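Local structure of Thiol:disulfide interchange protein DsbA (4ZL8) at residues 17-22 against 145-150; 25-30 against 181-186; 29-34 against 45-50; 74-79 against 127-132. The protein probably introduces disulfide bonds into other periplasmic proteins by passing on its own redox-active disulfide, as a thioredoxin-fold oxidoreductase of the DsbA subfamily. The protein carries 1 engineered substitution. All coordinates share one frame; numbering follows the deposited sequence.

Interaction 1: residues 17-22 against 145-150; sequences SPVPVS and AMAYQV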
# COMPACT_ATOMS: atom_id res chain seq x y z
N SER A 17 -13.91 -15.10 3.17
CA SER A 17 -13.06 -15.30 4.35
C SER A 17 -12.38 -13.97 4.70
O SER A 17 -11.31 -13.68 4.18
CB SER A 17 -12.01 -16.37 4.09
OG SER A 17 -12.59 -17.65 3.89
N PRO A 18 -13.04 -13.14 5.53
CA PRO A 18 -12.44 -11.87 5.94
C PRO A 18 -11.08 -12.07 6.60
O PRO A 18 -10.81 -13.10 7.22
CB PRO A 18 -13.44 -11.30 6.95
CG PRO A 18 -14.74 -11.96 6.62
CD PRO A 18 -14.39 -13.33 6.09
N VAL A 19 -10.23 -11.08 6.42
CA VAL A 19 -8.83 -11.13 6.82
C VAL A 19 -8.63 -10.23 8.04
O VAL A 19 -9.21 -9.14 8.12
CB VAL A 19 -7.96 -10.66 5.64
CG1 VAL A 19 -6.49 -10.73 5.97
CG2 VAL A 19 -8.27 -11.49 4.37
N PRO A 20 -7.81 -10.66 9.01
CA PRO A 20 -7.56 -9.78 10.16
C PRO A 20 -6.92 -8.48 9.72
O PRO A 20 -6.18 -8.42 8.75
CB PRO A 20 -6.60 -10.60 11.03
CG PRO A 20 -6.84 -12.05 10.62
CD PRO A 20 -7.18 -11.98 9.16
N VAL A 21 -7.18 -7.43 10.49
CA VAL A 21 -6.66 -6.10 10.17
C VAL A 21 -5.37 -5.81 10.95
O VAL A 21 -5.12 -6.40 11.99
CB VAL A 21 -7.69 -4.99 10.41
CG1 VAL A 21 -8.92 -5.21 9.54
CG2 VAL A 21 -8.07 -4.88 11.89
N SER A 22 -4.57 -4.89 10.45
CA SER A 22 -3.25 -4.63 11.01
C SER A 22 -3.31 -3.91 12.35
O SER A 22 -2.42 -4.07 13.18
CB SER A 22 -2.40 -3.83 10.01
OG SER A 22 -3.00 -2.62 9.63
N ALA A 145 -1.61 -10.51 0.70
CA ALA A 145 -2.09 -10.36 -0.66
C ALA A 145 -2.78 -11.65 -1.12
O ALA A 145 -3.78 -11.61 -1.83
CB ALA A 145 -0.95 -9.98 -1.60
N MET A 146 -2.23 -12.81 -0.74
CA MET A 146 -2.87 -14.08 -1.04
C MET A 146 -4.26 -14.20 -0.39
O MET A 146 -5.21 -14.66 -1.01
CB MET A 146 -1.99 -15.24 -0.57
CG MET A 146 -0.67 -15.34 -1.35
SD MET A 146 0.50 -16.51 -0.62
CE MET A 146 -0.48 -18.01 -0.65
N ALA A 147 -4.36 -13.77 0.86
CA ALA A 147 -5.64 -13.82 1.57
C ALA A 147 -6.67 -12.86 0.97
O ALA A 147 -7.86 -13.13 0.99
CB ALA A 147 -5.43 -13.50 3.05
N TYR A 148 -6.21 -11.72 0.45
CA TYR A 148 -7.10 -10.78 -0.22
C TYR A 148 -7.44 -11.24 -1.64
O TYR A 148 -8.32 -10.64 -2.27
CB TYR A 148 -6.45 -9.39 -0.31
CG TYR A 148 -6.10 -8.70 0.98
CD1 TYR A 148 -6.89 -8.78 2.12
CD2 TYR A 148 -4.95 -7.93 1.06
CE1 TYR A 148 -6.53 -8.14 3.29
CE2 TYR A 148 -4.60 -7.28 2.22
CZ TYR A 148 -5.39 -7.38 3.33
OH TYR A 148 -5.02 -6.73 4.48
N GLN A 149 -6.72 -12.26 -2.11
CA GLN A 149 -6.83 -12.77 -3.49
C GLN A 149 -6.67 -11.65 -4.51
O GLN A 149 -7.42 -11.53 -5.49
CB GLN A 149 -8.14 -13.52 -3.66
CG GLN A 149 -8.18 -14.79 -2.81
CD GLN A 149 -9.52 -15.50 -2.88
OE1 GLN A 149 -10.47 -15.10 -2.24
NE2 GLN A 149 -9.60 -16.53 -3.70
N VAL A 150 -5.66 -10.82 -4.29
CA VAL A 150 -5.40 -9.69 -5.15
C VAL A 150 -4.46 -10.15 -6.26
O VAL A 150 -3.49 -10.84 -5.98
CB VAL A 150 -4.76 -8.58 -4.33
CG1 VAL A 150 -4.17 -7.50 -5.23
CG2 VAL A 150 -5.78 -7.97 -3.39
O HOH W 1 -12.27 -14.80 0.70
O HOH W 2 -9.12 -14.74 2.81
O HOH W 3 -6.77 -6.89 6.42

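Interaction 2: residues 25-30 against 181-186; sequences GKIEVV and YLIEKE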
# COMPACT_ATOMS: atom_id res chain seq x y z
N GLY A 25 -9.33 -2.58 16.08
CA GLY A 25 -10.02 -1.46 16.68
C GLY A 25 -10.19 -0.28 15.76
O GLY A 25 -10.99 0.61 16.04
N LYS A 26 -9.43 -0.25 14.67
CA LYS A 26 -9.61 0.75 13.63
C LYS A 26 -10.10 0.12 12.36
O LYS A 26 -9.82 -1.04 12.07
CB LYS A 26 -8.32 1.50 13.36
CG LYS A 26 -7.89 2.34 14.55
CD LYS A 26 -6.77 3.31 14.23
CE LYS A 26 -6.54 4.24 15.41
NZ LYS A 26 -5.43 5.18 15.11
N ILE A 27 -10.84 0.91 11.59
CA ILE A 27 -11.31 0.48 10.30
C ILE A 27 -10.15 0.60 9.32
O ILE A 27 -9.65 1.69 9.07
CB ILE A 27 -12.49 1.32 9.83
CG1 ILE A 27 -13.64 1.23 10.84
CG2 ILE A 27 -12.92 0.88 8.44
CD1 ILE A 27 -14.68 2.30 10.66
N GLU A 28 -9.69 -0.54 8.83
CA GLU A 28 -8.52 -0.55 7.96
C GLU A 28 -8.84 -0.15 6.52
O GLU A 28 -9.87 -0.53 5.98
CB GLU A 28 -7.90 -1.94 7.97
CG GLU A 28 -6.44 -1.96 7.53
CD GLU A 28 -5.88 -3.37 7.38
OE1 GLU A 28 -6.60 -4.24 6.85
OE2 GLU A 28 -4.74 -3.59 7.84
N VAL A 29 -7.92 0.60 5.91
CA VAL A 29 -7.96 0.83 4.47
C VAL A 29 -6.59 0.51 3.93
O VAL A 29 -5.61 1.15 4.31
CB VAL A 29 -8.30 2.29 4.13
CG1 VAL A 29 -8.30 2.48 2.62
CG2 VAL A 29 -9.65 2.69 4.73
N VAL A 30 -6.50 -0.51 3.08
CA VAL A 30 -5.24 -0.92 2.47
C VAL A 30 -5.23 -0.58 0.99
O VAL A 30 -6.17 -0.90 0.27
CB VAL A 30 -5.07 -2.44 2.60
CG1 VAL A 30 -3.78 -2.89 1.89
CG2 VAL A 30 -5.04 -2.88 4.05
N TYR A 181 -17.84 5.05 1.63
CA TYR A 181 -19.09 4.31 1.85
C TYR A 181 -18.85 3.06 2.69
O TYR A 181 -19.58 2.79 3.65
CB TYR A 181 -19.67 3.96 0.49
CG TYR A 181 -20.86 3.04 0.47
CD1 TYR A 181 -22.16 3.55 0.46
CD2 TYR A 181 -20.69 1.67 0.40
CE1 TYR A 181 -23.24 2.70 0.38
CE2 TYR A 181 -21.75 0.82 0.33
CZ TYR A 181 -23.03 1.33 0.32
OH TYR A 181 -24.10 0.47 0.23
N LEU A 182 -17.81 2.31 2.35
CA LEU A 182 -17.52 1.07 3.06
C LEU A 182 -16.99 1.33 4.46
O LEU A 182 -17.26 0.57 5.40
CB LEU A 182 -16.57 0.20 2.23
CG LEU A 182 -17.23 -0.28 0.94
CD1 LEU A 182 -16.13 -0.88 0.03
CD2 LEU A 182 -18.35 -1.26 1.15
N ILE A 183 -16.25 2.41 4.63
CA ILE A 183 -15.84 2.84 5.96
C ILE A 183 -17.08 3.13 6.82
O ILE A 183 -17.16 2.66 7.97
CB ILE A 183 -14.91 4.06 5.92
CG1 ILE A 183 -13.54 3.69 5.33
CG2 ILE A 183 -14.74 4.66 7.30
CD1 ILE A 183 -12.75 4.87 4.89
N GLU A 184 -18.05 3.87 6.29
CA GLU A 184 -19.28 4.12 7.04
C GLU A 184 -20.03 2.82 7.37
O GLU A 184 -20.58 2.67 8.45
CB GLU A 184 -20.20 5.08 6.29
CG GLU A 184 -19.65 6.50 6.13
CD GLU A 184 -19.57 7.30 7.40
OE1 GLU A 184 -20.09 6.89 8.47
OE2 GLU A 184 -18.96 8.38 7.34
N LYS A 185 -20.03 1.88 6.44
CA LYS A 185 -20.68 0.59 6.65
C LYS A 185 -20.07 -0.09 7.88
O LYS A 185 -20.78 -0.60 8.76
CB LYS A 185 -20.52 -0.26 5.40
CG LYS A 185 -21.17 -1.63 5.48
CD LYS A 185 -21.06 -2.37 4.15
CE LYS A 185 -21.66 -3.78 4.18
NZ LYS A 185 -23.14 -3.79 4.22
N GLU A 186 -18.74 -0.07 7.94
CA GLU A 186 -18.05 -0.74 9.02
C GLU A 186 -18.20 0.04 10.33
O GLU A 186 -18.29 -0.57 11.40
CB GLU A 186 -16.59 -0.94 8.65
CG GLU A 186 -16.36 -1.95 7.55
CD GLU A 186 -16.90 -3.29 7.93
OE1 GLU A 186 -17.98 -3.66 7.45
OE2 GLU A 186 -16.26 -3.95 8.77

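Interaction 3: residues 29-34 against 45-50; sequences VVELFW and PTIVPW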
# COMPACT_ATOMS: atom_id res chain seq x y z
N VAL A 29 -7.92 0.60 5.91
CA VAL A 29 -7.96 0.83 4.47
C VAL A 29 -6.59 0.51 3.93
O VAL A 29 -5.61 1.15 4.31
CB VAL A 29 -8.30 2.29 4.13
CG1 VAL A 29 -8.30 2.48 2.62
CG2 VAL A 29 -9.65 2.69 4.73
N VAL A 30 -6.50 -0.51 3.08
CA VAL A 30 -5.24 -0.92 2.47
C VAL A 30 -5.23 -0.58 0.99
O VAL A 30 -6.17 -0.90 0.27
CB VAL A 30 -5.07 -2.44 2.60
CG1 VAL A 30 -3.78 -2.89 1.89
CG2 VAL A 30 -5.04 -2.88 4.05
N GLU A 31 -4.17 0.11 0.56
CA GLU A 31 -3.89 0.22 -0.87
C GLU A 31 -2.74 -0.74 -1.18
O GLU A 31 -1.62 -0.53 -0.70
CB GLU A 31 -3.49 1.64 -1.29
CG GLU A 31 -3.31 1.72 -2.80
CD GLU A 31 -2.45 2.85 -3.30
OE1 GLU A 31 -1.76 3.54 -2.54
OE2 GLU A 31 -2.41 3.01 -4.55
N LEU A 32 -3.02 -1.79 -1.94
CA LEU A 32 -1.95 -2.64 -2.46
C LEU A 32 -1.37 -1.96 -3.69
O LEU A 32 -2.13 -1.49 -4.56
CB LEU A 32 -2.43 -4.05 -2.79
CG LEU A 32 -2.83 -4.89 -1.55
CD1 LEU A 32 -4.31 -4.83 -1.39
CD2 LEU A 32 -2.36 -6.34 -1.67
N PHE A 33 -0.05 -1.87 -3.74
CA PHE A 33 0.60 -1.05 -4.77
C PHE A 33 1.97 -1.63 -5.08
O PHE A 33 2.47 -2.51 -4.40
CB PHE A 33 0.73 0.41 -4.30
CG PHE A 33 1.93 0.63 -3.45
CD1 PHE A 33 2.01 0.08 -2.18
CD2 PHE A 33 2.98 1.40 -3.90
CE1 PHE A 33 3.13 0.26 -1.42
CE2 PHE A 33 4.11 1.57 -3.13
CZ PHE A 33 4.17 1.02 -1.89
N TRP A 34 2.59 -1.10 -6.13
CA TRP A 34 4.00 -1.29 -6.41
C TRP A 34 4.52 0.08 -6.81
O TRP A 34 3.91 0.78 -7.62
CB TRP A 34 4.18 -2.34 -7.53
CG TRP A 34 5.52 -2.38 -8.19
CD1 TRP A 34 6.75 -2.30 -7.59
CD2 TRP A 34 5.76 -2.49 -9.60
NE1 TRP A 34 7.74 -2.36 -8.55
CE2 TRP A 34 7.16 -2.47 -9.79
CE3 TRP A 34 4.94 -2.62 -10.72
CZ2 TRP A 34 7.75 -2.56 -11.04
CZ3 TRP A 34 5.53 -2.70 -11.98
CH2 TRP A 34 6.92 -2.67 -12.12
N PRO A 45 -1.98 11.46 -6.77
CA PRO A 45 -2.55 12.78 -6.47
C PRO A 45 -4.00 12.73 -5.98
O PRO A 45 -4.50 13.71 -5.39
CB PRO A 45 -2.45 13.54 -7.80
CG PRO A 45 -1.47 12.76 -8.61
CD PRO A 45 -1.49 11.35 -8.15
N THR A 46 -4.66 11.60 -6.17
CA THR A 46 -6.03 11.42 -5.69
C THR A 46 -6.03 10.81 -4.29
O THR A 46 -6.68 11.34 -3.37
CB THR A 46 -6.82 10.54 -6.67
OG1 THR A 46 -6.89 11.19 -7.95
CG2 THR A 46 -8.24 10.31 -6.18
N ILE A 47 -5.29 9.73 -4.09
CA ILE A 47 -5.38 9.00 -2.84
C ILE A 47 -4.57 9.67 -1.72
O ILE A 47 -4.95 9.61 -0.56
CB ILE A 47 -4.99 7.49 -3.02
CG1 ILE A 47 -5.38 6.72 -1.76
CG2 ILE A 47 -3.49 7.31 -3.36
CD1 ILE A 47 -5.29 5.24 -1.92
N VAL A 48 -3.47 10.34 -2.05
CA VAL A 48 -2.65 10.95 -1.00
C VAL A 48 -3.42 11.97 -0.16
O VAL A 48 -3.51 11.83 1.07
CB VAL A 48 -1.33 11.52 -1.55
CG1 VAL A 48 -0.61 12.37 -0.48
CG2 VAL A 48 -0.40 10.38 -2.01
N PRO A 49 -3.99 13.02 -0.77
CA PRO A 49 -4.65 13.99 0.11
C PRO A 49 -5.83 13.38 0.86
O PRO A 49 -6.10 13.73 2.01
CB PRO A 49 -5.10 15.10 -0.84
CG PRO A 49 -5.10 14.49 -2.21
CD PRO A 49 -4.09 13.37 -2.20
N TRP A 50 -6.55 12.48 0.22
CA TRP A 50 -7.68 11.81 0.88
C TRP A 50 -7.21 11.03 2.10
O TRP A 50 -7.83 11.08 3.18
CB TRP A 50 -8.35 10.88 -0.14
CG TRP A 50 -9.45 9.97 0.41
CD1 TRP A 50 -10.76 10.29 0.54
CD2 TRP A 50 -9.31 8.62 0.84
NE1 TRP A 50 -11.46 9.21 1.05
CE2 TRP A 50 -10.59 8.18 1.25
CE3 TRP A 50 -8.23 7.73 0.93
CZ2 TRP A 50 -10.82 6.88 1.74
CZ3 TRP A 50 -8.46 6.44 1.41
CH2 TRP A 50 -9.75 6.03 1.80

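Interaction 4: residues 74-79 against 127-132; sequences HGQMFL and STYNSF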
# COMPACT_ATOMS: atom_id res chain seq x y z
N HIS A 74 11.31 -3.75 -4.81
CA HIS A 74 10.73 -2.47 -4.48
C HIS A 74 9.86 -2.56 -3.25
O HIS A 74 9.78 -1.59 -2.45
CB HIS A 74 9.94 -1.89 -5.67
CG HIS A 74 10.81 -1.31 -6.73
ND1 HIS A 74 10.33 -1.01 -7.99
CD2 HIS A 74 12.12 -0.99 -6.74
CE1 HIS A 74 11.30 -0.51 -8.72
NE2 HIS A 74 12.41 -0.49 -7.99
N GLY A 75 9.18 -3.69 -3.07
CA GLY A 75 8.39 -3.91 -1.87
C GLY A 75 9.26 -4.01 -0.63
O GLY A 75 8.89 -3.53 0.45
N GLN A 76 10.42 -4.63 -0.76
CA GLN A 76 11.35 -4.76 0.35
C GLN A 76 11.92 -3.37 0.72
O GLN A 76 12.09 -3.06 1.91
CB GLN A 76 12.44 -5.77 0.01
CG GLN A 76 13.26 -6.19 1.22
CD GLN A 76 14.08 -7.42 0.97
OE1 GLN A 76 13.72 -8.28 0.16
NE2 GLN A 76 15.19 -7.53 1.68
N MET A 77 12.15 -2.51 -0.26
CA MET A 77 12.53 -1.13 -0.01
C MET A 77 11.43 -0.42 0.79
O MET A 77 11.70 0.23 1.81
CB MET A 77 12.84 -0.40 -1.33
CG MET A 77 13.01 1.11 -1.14
SD MET A 77 13.59 1.98 -2.61
CE MET A 77 12.22 1.65 -3.72
N PHE A 78 10.18 -0.56 0.36
CA PHE A 78 9.05 0.04 1.07
C PHE A 78 9.04 -0.38 2.53
O PHE A 78 8.95 0.44 3.44
CB PHE A 78 7.73 -0.35 0.43
CG PHE A 78 6.52 0.08 1.21
CD1 PHE A 78 6.03 1.37 1.10
CD2 PHE A 78 5.88 -0.79 2.05
CE1 PHE A 78 4.93 1.77 1.83
CE2 PHE A 78 4.77 -0.39 2.77
CZ PHE A 78 4.30 0.90 2.64
N LEU A 79 9.12 -1.69 2.77
CA LEU A 79 9.03 -2.20 4.13
C LEU A 79 10.22 -1.77 4.99
O LEU A 79 10.07 -1.53 6.17
CB LEU A 79 8.89 -3.72 4.14
CG LEU A 79 7.59 -4.23 3.55
CD1 LEU A 79 7.63 -5.74 3.35
CD2 LEU A 79 6.40 -3.85 4.39
N SER A 127 21.43 -2.37 6.58
CA SER A 127 21.29 -3.33 7.67
C SER A 127 19.83 -3.74 7.85
O SER A 127 19.51 -4.91 8.05
CB SER A 127 21.82 -2.75 8.97
OG SER A 127 21.67 -3.66 10.05
N THR A 128 18.93 -2.76 7.76
CA THR A 128 17.51 -3.06 7.91
C THR A 128 17.00 -3.87 6.71
O THR A 128 16.29 -4.85 6.86
CB THR A 128 16.67 -1.76 8.07
OG1 THR A 128 17.14 -1.02 9.19
CG2 THR A 128 15.20 -2.08 8.28
N TYR A 129 17.40 -3.47 5.50
CA TYR A 129 16.95 -4.16 4.31
C TYR A 129 17.26 -5.64 4.36
O TYR A 129 16.45 -6.46 3.96
CB TYR A 129 17.59 -3.51 3.08
CG TYR A 129 17.13 -4.04 1.73
CD1 TYR A 129 16.09 -3.43 1.05
CD2 TYR A 129 17.76 -5.12 1.13
CE1 TYR A 129 15.68 -3.88 -0.19
CE2 TYR A 129 17.35 -5.59 -0.12
CZ TYR A 129 16.30 -4.96 -0.75
OH TYR A 129 15.88 -5.42 -1.98
N ASN A 130 18.44 -5.98 4.87
CA ASN A 130 18.91 -7.36 4.91
C ASN A 130 18.55 -8.08 6.20
O ASN A 130 18.95 -9.22 6.41
CB ASN A 130 20.43 -7.38 4.69
CG ASN A 130 20.81 -6.97 3.28
OD1 ASN A 130 20.21 -7.42 2.32
ND2 ASN A 130 21.80 -6.09 3.17
N SER A 131 17.77 -7.43 7.06
CA SER A 131 17.53 -7.95 8.41
C SER A 131 16.50 -9.08 8.47
O SER A 131 15.63 -9.23 7.60
CB SER A 131 17.05 -6.85 9.35
OG SER A 131 15.73 -6.42 9.02
N PHE A 132 16.61 -9.91 9.50
CA PHE A 132 15.65 -10.98 9.66
C PHE A 132 14.24 -10.43 9.88
O PHE A 132 13.24 -11.05 9.48
CB PHE A 132 16.08 -11.96 10.76
CG PHE A 132 16.13 -11.35 12.16
CD1 PHE A 132 14.98 -11.15 12.90
CD2 PHE A 132 17.35 -11.01 12.73
CE1 PHE A 132 15.03 -10.62 14.17
CE2 PHE A 132 17.40 -10.49 14.01
CZ PHE A 132 16.24 -10.28 14.71

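Interaction 1: residues 17-22 against 145-150
Val19 lies against the last turn of helix 132-148, packed on Ala147 and Tyr148. Val19 CG2 sits in the corner between them, 3.7 Å from Ala147 CB and 3.8 Å from Tyr148 CD1. Val19 CG1 and CB lie by Tyr148 CE1, with CG1 3.7 Å from it and oblique to the phenol ring. CG1 is anti to the backbone N (chi1 -178°) and CG2 anti to the carbonyl carbon, which turns both methyl groups toward the helix. The side chains of Val19 and Tyr148 run at about a right angle. The helix ends here in a Schellman motif: Gln149 takes a positive phi, its N bonds back to Met146 O at 3.0 Å, and Val150 N bonds to Ala145 O. In the thioredoxin fold of DsbA, this contact brings the loop between strands 13-14 and 27-33 onto the C-terminal end of that helix. Val19 is also tied by backbone hydrogen bonding to Gly160, and the Tyr148 side chain also packs on Glu28 and Val30 of strand 27-33. No direct hydrogen bond joins the two segments. One water is within hydrogen-bonding distance of both Ser17 O and Ala147 O, though it may not donate to both at once. Another lies in the ring plane of Tyr148, at its edge. It accepts from Tyr148 OH at 2.6 Å and donates to Pro20 O at 2.8 Å.

Interaction 2: residues 25-30 against 181-186
Aliphatic side chains of Ile27, Val29 and Ile183 pack strand 27-33 of the central sheet against the C-terminal helix 172-188. The short segments run nearly antiparallel, at 156°, with their axes 9.2 Å apart. Ile27 gives the helix two branches. Its CD1 lies 3.7 Å from Ile183 O and 4.1 Å from Ile183 CG2. Its CG2 instead faces the next turn, with Glu186 CB at 4.1 Å. With Ile27 CG1 anti to the carbonyl carbon (chi1 -58°), CG1 and CG2 are directed to different parts of the helix, and the extended chi2 carries CD1 on to Ile183. Two residues along the strand, Val29 CG2 meets Ile183 CD1 at 3.8 Å, and these two side chains cross at about a right angle. Ile183 therefore sits between both strand residues: CG2 serves Ile27, and CD1 serves Val29. Glu186 takes part through its CB alone. Its chain bends at chi2 (-59°) and carries the carboxylate away from the strand. There OE1 bonds to Tyr162 OH, while OE2 has a salt bridge to Lys161 and a hydrogen bond from Asn159. Between the segments the contact is van der Waals packing of buried hydrocarbon, with no hydrogen bond. The charge of the buried Glu186 is met by partners beside the interface, which probably helps it remain ionised there.

Interaction 3: residues 29-34 against 45-50
Glu31 CG stands anti to the backbone N (chi1 -176°) and the chain stays extended beyond it, so the glutamate passes along the end of Ile47. On the helix, Ile47 CG1 is likewise anti to its own N (chi1 -168°), which pushes CD1 out toward the strand. Ile47 CD1 then lies 4.1 Å from Glu31 CB and 4.0 Å from Glu31 OE1. The extended acid runs past this one methyl group, which lies about equally far from CB, CG, CD and OE1, and the two chains meet at a slant. The polar end of Glu31 is met elsewhere: OE1 forms a salt bridge with Arg62 of strand 58-64. The redox-active disulfide Cys37-Cys40 lies at the start of helix 38-52, and the Glu31 side chain comes near it without touching. The second meeting point is one turn further along the helix. Val29 CG1 touches Trp50 CH2 at 3.9 Å and Trp50 CZ3 at 4.1 Å. The methyl group lies at the edge of the indole, in its plane, and the two side chains come from opposite directions. Trp50 NE1 is hydrogen-bonded to Asp180 OD1 of helix 172-188, which helps fix the turn of the ring. Strand 27-33 and helix 38-52 open the beta-alpha-beta unit that strand 58-64 completes. Met156 of strand 155-158 touches Val29, Glu31 and Ile47, while Leu176 and Ala179 of helix 172-188 pack on Trp50.

Interaction 4: residues 74-79 against 127-132
Two helices of the helical part of DsbA meet here, helix 70-84 and the C-terminal end of helix 122-129, through an amide-aromatic stack between Gln76 and Tyr129. The amide and ring planes are 20° apart. Gln76 NE2 sits 3.4 Å above one face of the Tyr129 ring, displaced toward its rim, with Tyr129 CE2 as its nearest ring atom. Further back along the side chain, Gln76 CG makes a CH-pi contact with the same ring, 3.9 Å from its centroid. Gln76 CG is anti to the backbone N (chi1 -167°) and the chain continues extended, which carries the amide across the ring face to the backbone carbonyl of the same tyrosine. There Gln76 NE2 donates a hydrogen bond of 2.8 Å to Tyr129 O. The bond is bent, with an N-H...O angle of 143°, and the donor is tilted from the carbonyl plane. The acceptor lies close to the plane of the Gln76 amide. Next to Tyr129 the chain turns into another helix. Ser131, the N-cap residue of helix 132-148, bonds through OG to Thr128 O at 2.7 Å, and its side chain also caps Ile134 N. Ile134 and Met138 of that helix pack on Gln76, while Val73 and Thr80 border Tyr129. A single glutamine therefore serves its partner twice, by stacking on the ring and by bonding to the carbonyl at the helix end. The bond and the stack together restrict rotation of the amide, and they give Tyr129 O a side-chain donor at the point where the helix stops.

In the fold
Interactions 2 and 3 share Val29 on strand 27-33, with CG2 turned to helix 172-188 and CG1 to helix 38-52. Interaction 1 reaches the same strand through Tyr148, which packs on Val30 and Leu32, and through Ser22, probably hydrogen-bonded to Glu28. It lies on one face of this strand, interactions 2 and 3 on the other. Interaction 4 lies among helices and touches interaction 3 where Trp34 probably hydrogen-bonds His74 and Phe33 meets Phe78. All four are largely buried, interaction 3 nearest the chain's middle. Interaction 2 is aliphatic; interaction 3 sets a methyl group beside a glutamate and another at an indole edge. Interaction 1 adds water, and interaction 4 alone has a direct hydrogen bond between its segments.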